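Local coordinates for extracellular solute-binding protein, family 1 (PDB 3QUF), which probably binds a solute outside the cell and delivers it to an ABC-type membrane transporter for uptake, at residues I186-Y198 with T219-A231. Numbering follows the deposited sequence.
Sequences IAGSFTGLLASYY and TKDWTPVFKRWEA
F190 pushes its ring between W222, F226 and W229. Its CG lies anti to the backbone N (chi1 175°), which turns the ring toward helix 223-231. F190 and F226 form an offset stack, with F190 CE1 3.4 Å from F226 CD1. Against W229 the F190 ring is edge-on, pointing at the indole face with the planes 83° apart. F190 CB adds a CH-pi contact over the five-membered ring of W229. W222 meets F190 obliquely, and its CZ3 is 3.6 Å from F190 CE2. The L194 methyls lie over the same face of the W222 indole that F190 CE2 meets: CD1 makes a CH-pi contact over the five-membered ring, and CD2 sits 3.6 Å from CZ2 of W222.

V225 is a knob in a hole formed by F190, L193, L194 and Y197. Its CG1 reaches CE1 of F190 at 3.5 Å, while CG2 lies over one face of the Y197 ring. This knob-into-hole contact joins helices 188-198 and 223-231, whose axes approach to 9.7 Å at 133°. In this family 1 solute-binding protein the pair packs on helices 376-391 and 397-408: F226 on I390 and A397, W229 on V391, W222 on L404.

Polar bonds fix both ends. W229 NE1 donates to S189 OG at 3.0 Å, almost straight and in the indole plane. S189 OG is also bonded to E180. At the other end Y197 OH donates to D221 OD1 at 2.7 Å; OD1 accepts with its anti lone pair, the one away from OD2. D221 OD2 is hydrogen-bonded to S216 OG and to a water that also donates to Y198 OH. D208 OD1 serves both Y198 OH and W222 NE1. D221 O lies over a face of the Y197 ring, buried and without a hydrogen-bond partner.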
ATOM      1  N   ILE A 186      -7.712   6.188  -5.099  1.00 20.57           N
ATOM      2  CA  ILE A 186      -8.783   5.186  -5.123  1.00 21.00           C
ATOM      3  C   ILE A 186      -9.210   5.002  -3.659  1.00 19.96           C
ATOM      4  O   ILE A 186      -8.360   4.940  -2.768  1.00 19.49           O
ATOM      5  CB  ILE A 186      -8.233   3.876  -5.711  1.00 21.65           C
ATOM      6  CG1 ILE A 186      -7.786   4.149  -7.161  1.00 25.17           C
ATOM      7  CG2 ILE A 186      -9.245   2.754  -5.663  1.00 23.66           C
ATOM      8  CD1 ILE A 186      -8.913   4.539  -8.037  1.00 23.09           C
ATOM      9  N   ALA A 187     -10.519   4.881  -3.422  1.00 17.90           N
ATOM     10  CA  ALA A 187     -11.046   4.742  -2.074  1.00 17.95           C
ATOM     11  C   ALA A 187     -10.482   3.515  -1.382  1.00 16.26           C
ATOM     12  O   ALA A 187     -10.487   2.406  -1.933  1.00 16.20           O
ATOM     13  CB  ALA A 187     -12.594   4.663  -2.081  1.00 18.19           C
ATOM     14  N   GLY A 188     -10.021   3.710  -0.158  1.00 14.95           N
ATOM     15  CA  GLY A 188      -9.515   2.598   0.648  1.00 14.73           C
ATOM     16  C   GLY A 188     -10.586   1.544   0.955  1.00 15.08           C
ATOM     17  O   GLY A 188     -10.304   0.351   0.967  1.00 14.62           O
ATOM     18  N   SER A 189     -11.812   1.966   1.205  1.00 14.39           N
ATOM     19  CA  SER A 189     -12.901   0.997   1.476  1.00 14.65           C
ATOM     20  C   SER A 189     -13.185   0.105   0.272  1.00 14.30           C
ATOM     21  O   SER A 189     -13.396  -1.102   0.399  1.00 15.25           O
ATOM     22  CB  SER A 189     -14.204   1.729   1.930  1.00 15.36           C
ATOM     23  OG  SER A 189     -14.700   2.651   0.945  1.00 17.56           O
ATOM     24  N   PHE A 190     -13.230   0.714  -0.908  1.00 14.26           N
ATOM     25  CA  PHE A 190     -13.402  -0.022  -2.134  1.00 13.38           C
ATOM     26  C   PHE A 190     -12.254  -1.005  -2.316  1.00 12.94           C
ATOM     27  O   PHE A 190     -12.473  -2.155  -2.665  1.00 12.69           O
ATOM     28  CB  PHE A 190     -13.456   0.915  -3.352  1.00 14.00           C
ATOM     29  CG  PHE A 190     -13.513   0.177  -4.641  1.00 14.92           C
ATOM     30  CD1 PHE A 190     -14.718  -0.347  -5.121  1.00 17.45           C
ATOM     31  CD2 PHE A 190     -12.345  -0.066  -5.352  1.00 14.84           C
ATOM     32  CE1 PHE A 190     -14.753  -1.063  -6.288  1.00 20.02           C
ATOM     33  CE2 PHE A 190     -12.395  -0.795  -6.534  1.00 14.54           C
ATOM     34  CZ  PHE A 190     -13.601  -1.290  -6.987  1.00 16.17           C
ATOM     35  N   THR A 191     -11.025  -0.544  -2.078  1.00 12.69           N
ATOM     36  CA  THR A 191      -9.863  -1.421  -2.275  1.00 12.49           C
ATOM     37  C   THR A 191      -9.939  -2.612  -1.326  1.00 12.48           C
ATOM     38  O   THR A 191      -9.630  -3.746  -1.727  1.00 12.37           O
ATOM     39  CB  THR A 191      -8.568  -0.646  -2.122  1.00 12.99           C
ATOM     40  OG1 THR A 191      -8.568   0.395  -3.118  1.00 13.55           O
ATOM     41  CG2 THR A 191      -7.346  -1.536  -2.318  1.00 12.14           C
ATOM     42  N   GLY A 192     -10.361  -2.365  -0.086  1.00 13.51           N
ATOM     43  CA  GLY A 192     -10.537  -3.451   0.889  1.00 13.74           C
ATOM     44  C   GLY A 192     -11.575  -4.463   0.456  1.00 13.49           C
ATOM     45  O   GLY A 192     -11.415  -5.680   0.641  1.00 12.95           O
ATOM     46  N   LEU A 193     -12.649  -3.973  -0.156  1.00 13.32           N
ATOM     47  CA  LEU A 193     -13.708  -4.830  -0.639  1.00 14.10           C
ATOM     48  C   LEU A 193     -13.263  -5.630  -1.852  1.00 14.51           C
ATOM     49  O   LEU A 193     -13.533  -6.817  -1.953  1.00 13.75           O
ATOM     50  CB  LEU A 193     -14.941  -3.971  -0.927  1.00 14.42           C
ATOM     51  CG  LEU A 193     -16.246  -4.723  -1.170  1.00 16.97           C
ATOM     52  CD1 LEU A 193     -16.643  -5.524   0.076  1.00 18.50           C
ATOM     53  CD2 LEU A 193     -17.357  -3.727  -1.584  1.00 20.93           C
ATOM     54  N   LEU A 194     -12.537  -4.974  -2.752  1.00 13.79           N
ATOM     55  CA  LEU A 194     -11.910  -5.606  -3.895  1.00 13.31           C
ATOM     56  C   LEU A 194     -10.943  -6.705  -3.454  1.00 13.38           C
ATOM     57  O   LEU A 194     -10.965  -7.829  -4.034  1.00 13.83           O
ATOM     58  CB  LEU A 194     -11.186  -4.552  -4.742  1.00 13.39           C
ATOM     59  CG  LEU A 194     -10.477  -5.085  -5.966  1.00 13.39           C
ATOM     60  CD1 LEU A 194     -11.458  -5.626  -7.019  1.00 15.95           C
ATOM     61  CD2 LEU A 194      -9.509  -3.988  -6.578  1.00 13.94           C
ATOM     62  N   ALA A 195     -10.143  -6.409  -2.427  1.00 11.77           N
ATOM     63  CA  ALA A 195      -9.130  -7.331  -1.939  1.00 13.19           C
ATOM     64  C   ALA A 195      -9.841  -8.603  -1.459  1.00 13.42           C
ATOM     65  O   ALA A 195      -9.415  -9.710  -1.755  1.00 13.67           O
ATOM     66  CB  ALA A 195      -8.309  -6.709  -0.823  1.00 11.74           C
ATOM     67  N   SER A 196     -10.952  -8.419  -0.768  1.00 13.86           N
ATOM     68  CA  SER A 196     -11.745  -9.558  -0.285  1.00 14.11           C
ATOM     69  C   SER A 196     -12.355 -10.336  -1.417  1.00 14.33           C
ATOM     70  O   SER A 196     -12.350 -11.573  -1.404  1.00 15.63           O
ATOM     71  CB  SER A 196     -12.813  -9.055   0.653  1.00 14.88           C
ATOM     72  OG  SER A 196     -13.712 -10.082   1.089  1.00 15.24           O
ATOM     73  N   TYR A 197     -12.939  -9.641  -2.387  1.00 13.89           N
ATOM     74  CA  TYR A 197     -13.476 -10.288  -3.585  1.00 15.01           C
ATOM     75  C   TYR A 197     -12.512 -11.272  -4.187  1.00 14.80           C
ATOM     76  O   TYR A 197     -12.902 -12.379  -4.537  1.00 16.38           O
ATOM     77  CB  TYR A 197     -13.908  -9.236  -4.638  1.00 14.68           C
ATOM     78  CG  TYR A 197     -14.207  -9.771  -6.010  1.00 16.89           C
ATOM     79  CD1 TYR A 197     -15.472 -10.252  -6.327  1.00 18.44           C
ATOM     80  CD2 TYR A 197     -13.241  -9.761  -6.999  1.00 15.93           C
ATOM     81  CE1 TYR A 197     -15.751 -10.726  -7.573  1.00 19.61           C
ATOM     82  CE2 TYR A 197     -13.534 -10.231  -8.286  1.00 15.86           C
ATOM     83  CZ  TYR A 197     -14.799 -10.713  -8.544  1.00 17.07           C
ATOM     84  OH  TYR A 197     -15.083 -11.193  -9.807  1.00 19.73           O
ATOM     85  N   TYR A 198     -11.249 -10.876  -4.286  1.00 14.04           N
ATOM     86  CA  TYR A 198     -10.217 -11.725  -4.814  1.00 14.68           C
ATOM     87  C   TYR A 198      -9.712 -12.750  -3.810  1.00 15.27           C
ATOM     88  O   TYR A 198      -9.513 -13.939  -4.158  1.00 15.68           O
ATOM     89  CB  TYR A 198      -9.049 -10.853  -5.274  1.00 14.50           C
ATOM     90  CG  TYR A 198      -9.242 -10.037  -6.525  1.00 13.05           C
ATOM     91  CD1 TYR A 198      -9.710 -10.623  -7.709  1.00 14.36           C
ATOM     92  CD2 TYR A 198      -8.866  -8.702  -6.556  1.00 12.99           C
ATOM     93  CE1 TYR A 198      -9.796  -9.903  -8.883  1.00 13.57           C
ATOM     94  CE2 TYR A 198      -8.953  -7.978  -7.749  1.00 13.19           C
ATOM     95  CZ  TYR A 198      -9.382  -8.587  -8.909  1.00 15.39           C
ATOM     96  OH  TYR A 198      -9.450  -7.871 -10.102  1.00 16.64           O
ATOM     97  N   THR A 219     -14.443  -4.812 -16.366  1.00 21.00           N
ATOM     98  CA  THR A 219     -15.845  -5.153 -16.506  1.00 22.44           C
ATOM     99  C   THR A 219     -16.185  -6.483 -15.879  1.00 21.76           C
ATOM    100  O   THR A 219     -17.227  -6.608 -15.244  1.00 23.10           O
ATOM    101  CB  THR A 219     -16.262  -5.136 -17.984  1.00 23.74           C
ATOM    102  OG1 THR A 219     -16.085  -3.803 -18.463  1.00 26.45           O
ATOM    103  CG2 THR A 219     -17.735  -5.558 -18.149  1.00 25.96           C
ATOM    104  N   LYS A 220     -15.317  -7.472 -16.037  1.00 21.66           N
ATOM    105  CA  LYS A 220     -15.581  -8.790 -15.415  1.00 22.82           C
ATOM    106  C   LYS A 220     -15.447  -8.745 -13.895  1.00 21.94           C
ATOM    107  O   LYS A 220     -16.319  -9.239 -13.161  1.00 22.84           O
ATOM    108  CB  LYS A 220     -14.667  -9.877 -15.982  1.00 23.97           C
ATOM    109  CG  LYS A 220     -15.021 -10.332 -17.419  1.00 29.55           C
ATOM    110  CD  LYS A 220     -13.968 -11.347 -17.944  1.00 36.17           C
ATOM    111  CE  LYS A 220     -13.805 -11.361 -19.496  1.00 40.13           C
ATOM    112  NZ  LYS A 220     -12.360 -11.630 -19.944  1.00 39.93           N
ATOM    113  N   ASP A 221     -14.347  -8.162 -13.416  1.00 20.62           N
ATOM    114  CA  ASP A 221     -13.979  -8.334 -11.994  1.00 20.43           C
ATOM    115  C   ASP A 221     -14.265  -7.170 -11.080  1.00 19.05           C
ATOM    116  O   ASP A 221     -14.538  -7.384  -9.901  1.00 20.15           O
ATOM    117  CB  ASP A 221     -12.527  -8.761 -11.877  1.00 20.27           C
ATOM    118  CG  ASP A 221     -12.337 -10.240 -12.160  1.00 22.51           C
ATOM    119  OD1 ASP A 221     -13.186 -11.089 -11.731  1.00 22.64           O
ATOM    120  OD2 ASP A 221     -11.339 -10.529 -12.822  1.00 23.53           O
ATOM    121  N   TRP A 222     -14.172  -5.939 -11.566  1.00 18.11           N
ATOM    122  CA  TRP A 222     -14.452  -4.810 -10.711  1.00 16.57           C
ATOM    123  C   TRP A 222     -15.943  -4.501 -10.646  1.00 16.84           C
ATOM    124  O   TRP A 222     -16.394  -3.974  -9.646  1.00 16.71           O
ATOM    125  CB  TRP A 222     -13.685  -3.561 -11.126  1.00 16.63           C
ATOM    126  CG  TRP A 222     -12.218  -3.567 -10.713  1.00 14.44           C
ATOM    127  CD1 TRP A 222     -11.369  -4.649 -10.666  1.00 14.75           C
ATOM    128  CD2 TRP A 222     -11.437  -2.442 -10.271  1.00 14.88           C
ATOM    129  NE1 TRP A 222     -10.120  -4.249 -10.265  1.00 15.25           N
ATOM    130  CE2 TRP A 222     -10.131  -2.902 -10.027  1.00 14.98           C
ATOM    131  CE3 TRP A 222     -11.710  -1.092 -10.097  1.00 14.60           C
ATOM    132  CZ2 TRP A 222      -9.100  -2.057  -9.581  1.00 13.97           C
ATOM    133  CZ3 TRP A 222     -10.679  -0.239  -9.673  1.00 17.02           C
ATOM    134  CH2 TRP A 222      -9.390  -0.740  -9.414  1.00 16.02           C
ATOM    135  N   THR A 223     -16.691  -4.831 -11.707  1.00 17.61           N
ATOM    136  CA  THR A 223     -18.151  -4.555 -11.700  1.00 18.27           C
ATOM    137  C   THR A 223     -18.864  -5.047 -10.463  1.00 18.66           C
ATOM    138  O   THR A 223     -19.572  -4.279  -9.830  1.00 19.78           O
ATOM    139  CB  THR A 223     -18.863  -5.086 -12.951  1.00 19.06           C
ATOM    140  OG1 THR A 223     -18.273  -4.483 -14.093  1.00 20.81           O
ATOM    141  CG2 THR A 223     -20.335  -4.744 -12.901  1.00 19.43           C
ATOM    142  N   PRO A 224     -18.673  -6.326 -10.089  1.00 19.08           N
ATOM    143  CA  PRO A 224     -19.387  -6.831  -8.905  1.00 19.56           C
ATOM    144  C   PRO A 224     -18.998  -6.146  -7.609  1.00 18.56           C
ATOM    145  O   PRO A 224     -19.803  -6.051  -6.689  1.00 19.42           O
ATOM    146  CB  PRO A 224     -19.007  -8.304  -8.842  1.00 20.37           C
ATOM    147  CG  PRO A 224     -17.812  -8.473  -9.703  1.00 19.99           C
ATOM    148  CD  PRO A 224     -17.871  -7.369 -10.753  1.00 20.35           C
ATOM    149  N   VAL A 225     -17.772  -5.652  -7.558  1.00 17.36           N
ATOM    150  CA  VAL A 225     -17.295  -4.943  -6.380  1.00 16.84           C
ATOM    151  C   VAL A 225     -17.869  -3.550  -6.355  1.00 16.17           C
ATOM    152  O   VAL A 225     -18.382  -3.100  -5.328  1.00 18.23           O
ATOM    153  CB  VAL A 225     -15.750  -4.959  -6.288  1.00 16.61           C
ATOM    154  CG1 VAL A 225     -15.250  -4.304  -4.947  1.00 17.72           C
ATOM    155  CG2 VAL A 225     -15.242  -6.392  -6.402  1.00 16.85           C
ATOM    156  N   PHE A 226     -17.881  -2.888  -7.496  1.00 17.65           N
ATOM    157  CA  PHE A 226     -18.521  -1.594  -7.613  1.00 18.23           C
ATOM    158  C   PHE A 226     -20.016  -1.711  -7.252  1.00 19.27           C
ATOM    159  O   PHE A 226     -20.569  -0.795  -6.670  1.00 21.11           O
ATOM    160  CB  PHE A 226     -18.422  -1.044  -9.023  1.00 18.78           C
ATOM    161  CG  PHE A 226     -17.134  -0.288  -9.352  1.00 18.74           C
ATOM    162  CD1 PHE A 226     -16.642   0.711  -8.529  1.00 21.58           C
ATOM    163  CD2 PHE A 226     -16.470  -0.544 -10.538  1.00 18.70           C
ATOM    164  CE1 PHE A 226     -15.470   1.429  -8.883  1.00 22.80           C
ATOM    165  CE2 PHE A 226     -15.332   0.165 -10.897  1.00 18.00           C
ATOM    166  CZ  PHE A 226     -14.837   1.153 -10.063  1.00 20.73           C
ATOM    167  N   LYS A 227     -20.655  -2.814  -7.621  1.00 20.63           N
ATOM    168  CA  LYS A 227     -22.087  -3.004  -7.322  1.00 21.65           C
ATOM    169  C   LYS A 227     -22.331  -3.000  -5.820  1.00 22.40           C
ATOM    170  O   LYS A 227     -23.306  -2.406  -5.336  1.00 23.15           O
ATOM    171  CB  LYS A 227     -22.639  -4.304  -7.915  1.00 23.36           C
ATOM    172  CG  LYS A 227     -22.857  -4.314  -9.417  1.00 28.47           C
ATOM    173  CD  LYS A 227     -23.779  -5.507  -9.826  1.00 35.73           C
ATOM    174  CE  LYS A 227     -23.853  -5.750 -11.354  1.00 40.50           C
ATOM    175  NZ  LYS A 227     -24.052  -4.526 -12.174  1.00 42.42           N
ATOM    176  N   ARG A 228     -21.475  -3.698  -5.076  1.00 21.72           N
ATOM    177  CA  ARG A 228     -21.631  -3.771  -3.638  1.00 22.85           C
ATOM    178  C   ARG A 228     -21.240  -2.449  -2.993  1.00 22.13           C
ATOM    179  O   ARG A 228     -21.893  -1.974  -2.056  1.00 21.55           O
ATOM    180  CB  ARG A 228     -20.840  -4.939  -3.066  1.00 22.95           C
ATOM    181  CG  ARG A 228     -21.292  -6.293  -3.602  1.00 27.11           C
ATOM    182  CD  ARG A 228     -22.818  -6.521  -3.379  1.00 32.15           C
ATOM    183  NE  ARG A 228     -23.181  -6.338  -1.970  1.00 37.51           N
ATOM    184  CZ  ARG A 228     -24.309  -5.780  -1.514  1.00 40.70           C
ATOM    185  NH1 ARG A 228     -25.214  -5.302  -2.335  1.00 42.82           N
ATOM    186  NH2 ARG A 228     -24.517  -5.672  -0.200  1.00 43.33           N
ATOM    187  N   TRP A 229     -20.209  -1.821  -3.532  1.00 21.68           N
ATOM    188  CA  TRP A 229     -19.811  -0.489  -3.056  1.00 21.91           C
ATOM    189  C   TRP A 229     -20.919   0.539  -3.365  1.00 23.64           C
ATOM    190  O   TRP A 229     -21.259   1.336  -2.494  1.00 26.53           O
ATOM    191  CB  TRP A 229     -18.452  -0.084  -3.682  1.00 20.98           C
ATOM    192  CG  TRP A 229     -17.679   0.943  -2.928  1.00 17.79           C
ATOM    193  CD1 TRP A 229     -17.060   0.789  -1.752  1.00 19.83           C
ATOM    194  CD2 TRP A 229     -17.448   2.300  -3.329  1.00 18.62           C
ATOM    195  NE1 TRP A 229     -16.429   1.959  -1.379  1.00 17.15           N
ATOM    196  CE2 TRP A 229     -16.640   2.894  -2.343  1.00 16.62           C
ATOM    197  CE3 TRP A 229     -17.811   3.053  -4.442  1.00 19.67           C
ATOM    198  CZ2 TRP A 229     -16.228   4.213  -2.402  1.00 18.91           C
ATOM    199  CZ3 TRP A 229     -17.379   4.359  -4.515  1.00 21.82           C
ATOM    200  CH2 TRP A 229     -16.606   4.932  -3.490  1.00 19.80           C
ATOM    201  N   GLU A 230     -21.502   0.496  -4.567  1.00 24.72           N
ATOM    202  CA  GLU A 230     -22.616   1.387  -4.957  1.00 25.85           C
ATOM    203  C   GLU A 230     -23.805   1.180  -3.988  1.00 26.85           C
ATOM    204  O   GLU A 230     -24.484   2.141  -3.596  1.00 27.74           O
ATOM    205  CB  GLU A 230     -23.036   1.131  -6.419  1.00 27.22           C
ATOM    206  CG  GLU A 230     -24.193   2.010  -6.935  1.00 29.64           C
ATOM    207  CD  GLU A 230     -24.680   1.631  -8.344  1.00 36.50           C
ATOM    208  OE1 GLU A 230     -24.251   0.587  -8.886  1.00 39.74           O
ATOM    209  OE2 GLU A 230     -25.514   2.368  -8.914  1.00 40.36           O
ATOM    210  N   ALA A 231     -24.049  -0.070  -3.596  1.00 26.15           N
ATOM    211  CA  ALA A 231     -25.171  -0.384  -2.696  1.00 26.87           C
ATOM    212  C   ALA A 231     -25.038   0.345  -1.358  1.00 26.39           C
ATOM    213  O   ALA A 231     -26.045   0.782  -0.790  1.00 27.49           O
ATOM    214  CB  ALA A 231     -25.292  -1.903  -2.466  1.00 27.05           C
TER
HETATM  215  O   HOH W   1      -8.851  -9.620 -12.175  1.00 19.94           O